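Local coordinates for protein basic helix-loop-helix, putative, expressed (Oryza sativa subsp. japonica, PDB 5LW0) that binds ADP-ribose through its macrodomain and probably takes part in ADP-ribosylation-dependent repair of DNA interstrand crosslinks, at residues 147-159 against 169-181. Numbering follows the deposited sequence.
Sequences AAGEDLQRATKEC and VAVPLPSTSPLHQ
Val171 drives its branches into helix 150-159, CG1 3.5 Å from Ala155 CB, and its side chain crosses that of Thr156 at about a right angle, CG2 beside OG1. This is helix-on-sheet packing in a macrodomain: the helix covers the edge strand 167-172 of the mixed sheet; the axes of 150-159 and 169-172 come within 7.8 Å, their N-to-C directions 129° apart. With chi1 at 179°, Val171 CG1 stands opposite its own backbone N and also meets Leu152 CD1. Thr156 OG1 is already engaged, donating to Leu152 O from above the carbonyl plane and hydrogen-bonding His190 of the neighbouring strand. Further along, Cys159 lays CB against Val169 CG2.

Past the strand, polar groups take over. Thr176 OG1 donates to Asp151 OD2 at 2.8 Å, arriving from above the carboxylate plane, while Asp151 OD1 takes Arg154 NH2 on its anti lone pair and itself lies nearly in the guanidinium plane, 8° out of it. Pro174 sits against this pair, its CG 4.0 Å from Asp151 CB and 3.7 Å from Arg154 NH1. With an alanine at Asp151, the Arg154 guanidinium would probably lose its salt bridge and turn more freely, and Thr176 OG1 this acceptor. Beyond, Leu179 packs on Ala147 and Ala148; the Ala147 side chain lies about 8 Å from bound ADP-ribose. Ser177, the N-cap of helix 178-183, accepts from Leu179 N, and its OG donates to an in-plane lone pair of Ala148 O at 2.7 Å.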
loop_
_atom_site.group_PDB
_atom_site.type_symbol
_atom_site.label_atom_id
_atom_site.label_comp_id
_atom_site.label_asym_id
_atom_site.label_seq_id
_atom_site.Cartn_x
_atom_site.Cartn_y
_atom_site.Cartn_z
ATOM N N ALA A 147 -11.931 -2.192 9.699
ATOM C CA ALA A 147 -11.884 -3.635 9.624
ATOM C C ALA A 147 -11.035 -4.236 10.699
ATOM O O ALA A 147 -11.339 -5.286 11.222
ATOM C CB ALA A 147 -11.390 -4.085 8.257
ATOM N N ALA A 148 -9.924 -3.571 11.034
ATOM C CA ALA A 148 -8.980 -4.097 11.975
ATOM C C ALA A 148 -9.424 -3.892 13.450
ATOM O O ALA A 148 -9.082 -4.695 14.322
ATOM C CB ALA A 148 -7.627 -3.435 11.777
ATOM N N GLY A 149 -10.113 -2.798 13.679
ATOM C CA GLY A 149 -10.577 -2.416 15.011
ATOM C C GLY A 149 -9.491 -1.824 15.872
ATOM O O GLY A 149 -8.382 -1.519 15.408
ATOM N N GLU A 150 -9.835 -1.573 17.130
ATOM C CA GLU A 150 -8.956 -0.835 18.009
ATOM C C GLU A 150 -7.577 -1.522 18.197
ATOM O O GLU A 150 -6.639 -0.869 18.536
ATOM C CB GLU A 150 -9.669 -0.588 19.386
ATOM C CG GLU A 150 -8.741 -0.161 20.528
ATOM C CD GLU A 150 -8.087 1.221 20.310
ATOM O OE1 GLU A 150 -8.644 2.046 19.545
ATOM O OE2 GLU A 150 -7.002 1.470 20.920
ATOM N N ASP A 151 -7.470 -2.839 17.986
ATOM C CA ASP A 151 -6.165 -3.545 18.045
ATOM C C ASP A 151 -5.103 -2.833 17.183
ATOM O O ASP A 151 -3.941 -2.793 17.537
ATOM C CB ASP A 151 -6.258 -5.018 17.566
ATOM C CG ASP A 151 -6.988 -5.940 18.580
ATOM O OD1 ASP A 151 -6.989 -5.617 19.785
ATOM O OD2 ASP A 151 -7.564 -6.972 18.159
ATOM N N LEU A 152 -5.509 -2.333 16.020
ATOM C CA LEU A 152 -4.526 -1.704 15.116
ATOM C C LEU A 152 -4.046 -0.384 15.672
ATOM O O LEU A 152 -2.844 -0.077 15.620
ATOM C CB LEU A 152 -5.111 -1.525 13.724
ATOM C CG LEU A 152 -4.154 -0.808 12.768
ATOM C CD1 LEU A 152 -2.879 -1.604 12.646
ATOM C CD2 LEU A 152 -4.855 -0.623 11.421
ATOM N N GLN A 153 -4.941 0.385 16.300
ATOM C CA GLN A 153 -4.510 1.667 16.913
ATOM C C GLN A 153 -3.537 1.388 18.113
ATOM O O GLN A 153 -2.482 2.017 18.223
ATOM C CB GLN A 153 -5.711 2.552 17.289
ATOM C CG GLN A 153 -5.268 3.913 17.763
ATOM C CD GLN A 153 -6.387 4.946 17.809
ATOM O OE1 GLN A 153 -7.559 4.611 18.003
ATOM N NE2 GLN A 153 -6.028 6.197 17.571
ATOM N N ARG A 154 -3.851 0.383 18.950
ATOM C CA ARG A 154 -2.938 -0.021 20.028
ATOM C C ARG A 154 -1.561 -0.448 19.515
ATOM O O ARG A 154 -0.535 0.014 19.996
ATOM C CB ARG A 154 -3.565 -1.139 20.873
ATOM C CG ARG A 154 -2.792 -1.491 22.121
ATOM C CD ARG A 154 -3.508 -2.581 22.932
ATOM N NE ARG A 154 -3.394 -3.910 22.320
ATOM C CZ ARG A 154 -4.381 -4.546 21.670
ATOM N NH1 ARG A 154 -4.155 -5.744 21.164
ATOM N NH2 ARG A 154 -5.598 -3.989 21.514
ATOM N N ALA A 155 -1.559 -1.265 18.460
ATOM C CA ALA A 155 -0.326 -1.775 17.944
ATOM C C ALA A 155 0.479 -0.696 17.253
ATOM O O ALA A 155 1.733 -0.652 17.379
ATOM C CB ALA A 155 -0.607 -2.919 17.005
ATOM N N THR A 156 -0.201 0.199 16.571
ATOM C CA THR A 156 0.492 1.247 15.805
ATOM C C THR A 156 1.199 2.209 16.774
ATOM O O THR A 156 2.375 2.579 16.558
ATOM C CB THR A 156 -0.498 2.001 14.917
ATOM O OG1 THR A 156 -1.070 1.115 13.948
ATOM C CG2 THR A 156 0.160 3.158 14.252
ATOM N N LYS A 157 0.512 2.569 17.871
ATOM C CA LYS A 157 1.096 3.464 18.888
ATOM C C LYS A 157 2.380 2.902 19.532
ATOM O O LYS A 157 3.240 3.654 19.934
ATOM C CB LYS A 157 0.069 3.748 20.005
ATOM C CG LYS A 157 -1.023 4.690 19.595
ATOM C CD LYS A 157 -1.775 5.162 20.840
ATOM C CE LYS A 157 -3.256 5.024 20.673
ATOM N NZ LYS A 157 -3.765 6.001 19.694
ATOM N N GLU A 158 2.501 1.586 19.585
ATOM C CA GLU A 158 3.739 0.929 20.009
ATOM C C GLU A 158 4.904 1.003 19.023
ATOM O O GLU A 158 6.063 0.852 19.428
ATOM C CB GLU A 158 3.439 -0.512 20.390
ATOM C CG GLU A 158 2.462 -0.597 21.560
ATOM C CD GLU A 158 1.793 -1.959 21.721
ATOM O OE1 GLU A 158 2.004 -2.862 20.881
ATOM O OE2 GLU A 158 1.022 -2.111 22.701
ATOM N N CYS A 159 4.628 1.288 17.748
ATOM C CA CYS A 159 5.675 1.321 16.709
ATOM C C CYS A 159 6.136 2.734 16.390
ATOM O O CYS A 159 7.316 2.960 16.189
ATOM C CB CYS A 159 5.169 0.627 15.449
ATOM S SG CYS A 159 4.851 -1.131 15.757
ATOM N N VAL A 169 5.819 2.543 8.127
ATOM C CA VAL A 169 6.089 1.776 9.346
ATOM C C VAL A 169 5.249 0.506 9.371
ATOM O O VAL A 169 4.094 0.533 9.068
ATOM C CB VAL A 169 5.853 2.622 10.632
ATOM C CG1 VAL A 169 4.459 3.096 10.741
ATOM C CG2 VAL A 169 6.259 1.833 11.881
ATOM N N ALA A 170 5.912 -0.616 9.673
ATOM C CA ALA A 170 5.297 -1.913 9.724
ATOM C C ALA A 170 4.786 -2.162 11.073
ATOM O O ALA A 170 5.502 -1.979 12.073
ATOM C CB ALA A 170 6.293 -3.002 9.352
ATOM N N VAL A 171 3.539 -2.609 11.128
ATOM C CA VAL A 171 2.885 -2.876 12.433
ATOM C C VAL A 171 2.364 -4.284 12.428
ATOM O O VAL A 171 1.530 -4.635 11.584
ATOM C CB VAL A 171 1.727 -1.895 12.649
ATOM C CG1 VAL A 171 1.016 -2.179 13.987
ATOM C CG2 VAL A 171 2.232 -0.440 12.600
ATOM N N PRO A 172 2.749 -5.105 13.432
ATOM C CA PRO A 172 2.126 -6.422 13.498
ATOM C C PRO A 172 0.714 -6.332 14.005
ATOM O O PRO A 172 0.439 -5.563 14.918
ATOM C CB PRO A 172 2.992 -7.204 14.501
ATOM C CG PRO A 172 4.089 -6.322 14.871
ATOM C CD PRO A 172 3.789 -4.924 14.433
ATOM N N LEU A 173 -0.195 -7.039 13.344
ATOM C CA LEU A 173 -1.622 -6.962 13.662
ATOM C C LEU A 173 -1.972 -8.112 14.632
ATOM O O LEU A 173 -1.801 -9.260 14.272
ATOM C CB LEU A 173 -2.463 -7.122 12.384
ATOM C CG LEU A 173 -3.963 -7.016 12.580
ATOM C CD1 LEU A 173 -4.399 -5.665 13.098
ATOM C CD2 LEU A 173 -4.735 -7.353 11.325
ATOM N N PRO A 174 -2.421 -7.775 15.864
ATOM C CA PRO A 174 -2.757 -8.832 16.817
ATOM C C PRO A 174 -3.728 -9.836 16.271
ATOM O O PRO A 174 -4.640 -9.486 15.516
ATOM C CB PRO A 174 -3.377 -8.051 17.970
ATOM C CG PRO A 174 -2.708 -6.730 17.904
ATOM C CD PRO A 174 -2.615 -6.458 16.427
ATOM N N SER A 175 -3.544 -11.103 16.645
ATOM C CA SER A 175 -4.370 -12.173 16.141
ATOM C C SER A 175 -5.841 -12.022 16.553
ATOM O O SER A 175 -6.743 -12.561 15.920
ATOM C CB SER A 175 -3.819 -13.491 16.630
ATOM O OG SER A 175 -4.284 -14.529 15.829
ATOM N N THR A 176 -6.085 -11.227 17.569
ATOM C CA THR A 176 -7.450 -10.966 18.017
ATOM C C THR A 176 -8.221 -10.051 17.076
ATOM O O THR A 176 -9.440 -9.886 17.197
ATOM C CB THR A 176 -7.424 -10.298 19.423
ATOM O OG1 THR A 176 -6.507 -9.207 19.417
ATOM C CG2 THR A 176 -6.987 -11.279 20.481
ATOM N N SER A 177 -7.528 -9.426 16.108
ATOM C CA SER A 177 -8.205 -8.521 15.210
ATOM C C SER A 177 -9.119 -9.290 14.275
ATOM O O SER A 177 -8.687 -10.258 13.671
ATOM C CB SER A 177 -7.190 -7.734 14.373
ATOM O OG SER A 177 -7.879 -6.952 13.424
ATOM N N PRO A 178 -10.375 -8.809 14.082
ATOM C CA PRO A 178 -11.254 -9.430 13.101
ATOM C C PRO A 178 -10.622 -9.523 11.696
ATOM O O PRO A 178 -10.848 -10.495 10.974
ATOM C CB PRO A 178 -12.478 -8.496 13.087
ATOM C CG PRO A 178 -12.523 -7.950 14.481
ATOM C CD PRO A 178 -11.082 -7.791 14.893
ATOM N N LEU A 179 -9.813 -8.519 11.328
ATOM C CA LEU A 179 -9.123 -8.550 10.039
ATOM C C LEU A 179 -8.123 -9.723 9.939
ATOM O O LEU A 179 -7.985 -10.313 8.877
ATOM C CB LEU A 179 -8.418 -7.212 9.780
ATOM C CG LEU A 179 -7.712 -7.081 8.417
ATOM C CD1 LEU A 179 -8.674 -7.252 7.246
ATOM C CD2 LEU A 179 -7.119 -5.690 8.365
ATOM N N HIS A 180 -7.452 -10.058 11.053
ATOM C CA HIS A 180 -6.554 -11.190 11.097
ATOM C C HIS A 180 -7.421 -12.508 10.984
ATOM O O HIS A 180 -7.140 -13.398 10.203
ATOM C CB HIS A 180 -5.727 -11.110 12.433
ATOM C CG HIS A 180 -4.480 -11.956 12.470
ATOM N ND1 HIS A 180 -3.268 -11.487 12.962
ATOM C CD2 HIS A 180 -4.267 -13.247 12.132
ATOM C CE1 HIS A 180 -2.377 -12.464 12.930
ATOM N NE2 HIS A 180 -2.957 -13.538 12.428
ATOM N N GLN A 181 -8.453 -12.591 11.812
ATOM C CA GLN A 181 -9.303 -13.779 11.855
ATOM C C GLN A 181 -9.980 -14.075 10.529
ATOM O O GLN A 181 -10.016 -15.216 10.109
ATOM C CB GLN A 181 -10.337 -13.637 12.963
ATOM C CG GLN A 181 -9.715 -13.672 14.352
ATOM C CD GLN A 181 -10.636 -13.146 15.441
ATOM O OE1 GLN A 181 -10.288 -13.171 16.631
ATOM N NE2 GLN A 181 -11.792 -12.628 15.048
#